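Local structure of organic hydroperoxide resistance protein (Elizabethkingia anophelis NUHP1, 6D9N) at the interface of chains A and B. The protein protects the bacterium against organic hydroperoxides, probably by reducing them with a pair of redox-active cysteines, as an Ohr-type member of the OsmC/Ohr family. Numbering follows the deposited sequence. Chains: chain A/B, Organic hydroperoxide resistance protein.

The interface of chains A and B. Residues chain A 31, 33-34, 36, 57; chain B 36, 50-52, 56-57, 60.
A:Leu34 gives up the most surface in this apolar patch of the two-fold dimer interface, its forked tip meeting several partners. With CG anti to its own carbonyl carbon (chi1 -83°), it crosses B:Met56 obliquely, and A:Leu34 CG lies 3.7 Å from the thioether B:Met56 SD. The branches then part: A:Leu34 CD1 packs 3.8 Å from B:Leu57 CD2. A:Leu34 CD2 sits over one face of the B:Phe36 ring towards its rim, 3.8 Å from B:Phe36 CE2, the flat ring offering a methyl a broad apolar surface. The small B:Ala52 methyl, CB, packs 4.0 Å from A:Leu34 CG and leaves room for the branched leucine.

A:Val33, compact and branched at CB, lies against main chain: A:Val33 CG1, anti to its backbone N, is 3.5 Å from B:Tyr51 C, and CG2 faces the carbonyl of B:Asp50. The flexible, unbranched B:Met56, extended at chi1 and chi2 and bent at chi3 (-62°), carries CE tip to tip with the A:Asn31 amide. A:Asn31 OD1 accepts a hydrogen bond from A:Val33 N (3.2 Å), the donor above the carbonyl plane, while ND2 reaches B:Tyr51 O through a water. A:Leu57 and B:Leu57, crossing obliquely, meet through CD2 methyls 3.8 Å apart where the paired helices 54-77 approach.

Loop residues 31, 33 and 34, between strands 25-29 and 35-38, lie against the partner's helix 54-77, its preceding loop and Phe36 of strand 35-38; the twin contact repeats with chains exchanged.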
# COMPACT_ATOMS: atom_id res chain seq x y z
N ASN A 31 -8.46 -4.96 13.92
CA ASN A 31 -9.23 -4.25 14.93
C ASN A 31 -10.57 -3.76 14.41
O ASN A 31 -11.30 -3.08 15.15
CB ASN A 31 -8.38 -3.11 15.54
CG ASN A 31 -7.90 -2.10 14.53
OD1 ASN A 31 -8.26 -2.13 13.34
ND2 ASN A 31 -7.05 -1.18 15.02
N VAL A 33 -11.21 -1.44 12.30
CA VAL A 33 -11.25 -0.02 11.95
C VAL A 33 -11.43 0.18 10.45
O VAL A 33 -12.09 1.13 10.02
CB VAL A 33 -9.99 0.65 12.49
CG1 VAL A 33 -9.78 2.04 11.88
CG2 VAL A 33 -10.10 0.76 14.00
N LEU A 34 -10.86 -0.71 9.64
CA LEU A 34 -11.05 -0.70 8.20
C LEU A 34 -11.74 -2.00 7.82
O LEU A 34 -11.27 -3.09 8.16
CB LEU A 34 -9.73 -0.63 7.45
CG LEU A 34 -9.10 0.73 7.26
CD1 LEU A 34 -7.91 0.60 6.33
CD2 LEU A 34 -10.10 1.71 6.69
N PHE A 36 -14.06 -3.36 4.27
CA PHE A 36 -14.65 -2.94 3.01
C PHE A 36 -14.49 -4.02 1.97
O PHE A 36 -13.76 -4.99 2.15
CB PHE A 36 -13.98 -1.64 2.57
CG PHE A 36 -12.50 -1.78 2.41
CD1 PHE A 36 -11.65 -1.61 3.49
CD2 PHE A 36 -11.96 -2.17 1.20
CE1 PHE A 36 -10.26 -1.78 3.35
CE2 PHE A 36 -10.60 -2.34 1.05
CZ PHE A 36 -9.74 -2.12 2.13
N LEU A 57 -5.79 1.19 -2.62
CA LEU A 57 -5.24 1.16 -1.28
C LEU A 57 -3.79 1.61 -1.26
O LEU A 57 -3.35 2.29 -0.32
CB LEU A 57 -5.40 -0.24 -0.68
CG LEU A 57 -6.85 -0.56 -0.30
CD1 LEU A 57 -7.07 -2.10 -0.20
CD2 LEU A 57 -7.30 0.15 0.97
N PHE B 36 -11.53 8.66 4.32
CA PHE B 36 -11.58 8.48 5.76
C PHE B 36 -10.45 9.25 6.42
O PHE B 36 -9.54 9.79 5.76
CB PHE B 36 -11.57 6.99 6.18
CG PHE B 36 -10.52 6.16 5.50
CD1 PHE B 36 -9.17 6.32 5.79
CD2 PHE B 36 -10.91 5.16 4.63
CE1 PHE B 36 -8.22 5.54 5.18
CE2 PHE B 36 -9.98 4.37 4.02
CZ PHE B 36 -8.63 4.56 4.30
N ASP B 50 -8.41 4.44 17.24
CA ASP B 50 -9.72 4.45 16.61
C ASP B 50 -9.69 4.65 15.10
O ASP B 50 -10.74 4.46 14.46
CB ASP B 50 -10.58 5.57 17.20
CG ASP B 50 -10.94 5.35 18.65
OD1 ASP B 50 -10.86 4.22 19.17
OD2 ASP B 50 -11.35 6.33 19.29
N TYR B 51 -8.55 5.03 14.52
CA TYR B 51 -8.52 5.44 13.11
C TYR B 51 -7.50 4.65 12.31
O TYR B 51 -6.55 4.04 12.84
CB TYR B 51 -8.32 6.97 12.97
CG TYR B 51 -9.38 7.70 13.75
CD1 TYR B 51 -9.10 8.21 15.01
CD2 TYR B 51 -10.67 7.83 13.28
CE1 TYR B 51 -10.10 8.83 15.79
CE2 TYR B 51 -11.66 8.42 14.04
CZ TYR B 51 -11.37 8.93 15.29
OH TYR B 51 -12.38 9.47 16.04
N ALA B 52 -7.68 4.71 10.98
CA ALA B 52 -6.75 4.09 10.06
C ALA B 52 -5.40 4.82 10.06
O ALA B 52 -5.24 5.90 10.65
CB ALA B 52 -7.36 4.08 8.65
N MET B 56 -1.73 0.34 8.21
CA MET B 56 -2.95 -0.45 8.09
C MET B 56 -3.42 -0.51 6.64
O MET B 56 -3.89 -1.57 6.18
CB MET B 56 -4.02 0.18 8.99
CG MET B 56 -5.30 -0.67 9.05
SD MET B 56 -6.63 0.17 9.95
CE MET B 56 -5.90 0.35 11.60
N LEU B 57 -3.29 0.59 5.91
CA LEU B 57 -3.62 0.57 4.49
C LEU B 57 -2.69 -0.36 3.72
O LEU B 57 -3.12 -1.02 2.77
CB LEU B 57 -3.58 1.99 3.92
CG LEU B 57 -4.73 2.89 4.35
CD1 LEU B 57 -4.40 4.37 4.10
CD2 LEU B 57 -6.02 2.49 3.67
N ALA B 60 -3.88 -3.92 4.50
CA ALA B 60 -5.12 -4.18 3.77
C ALA B 60 -4.84 -4.37 2.28
O ALA B 60 -5.33 -5.33 1.65
CB ALA B 60 -6.09 -3.03 4.02
O HOH W 1 -6.32 1.81 14.52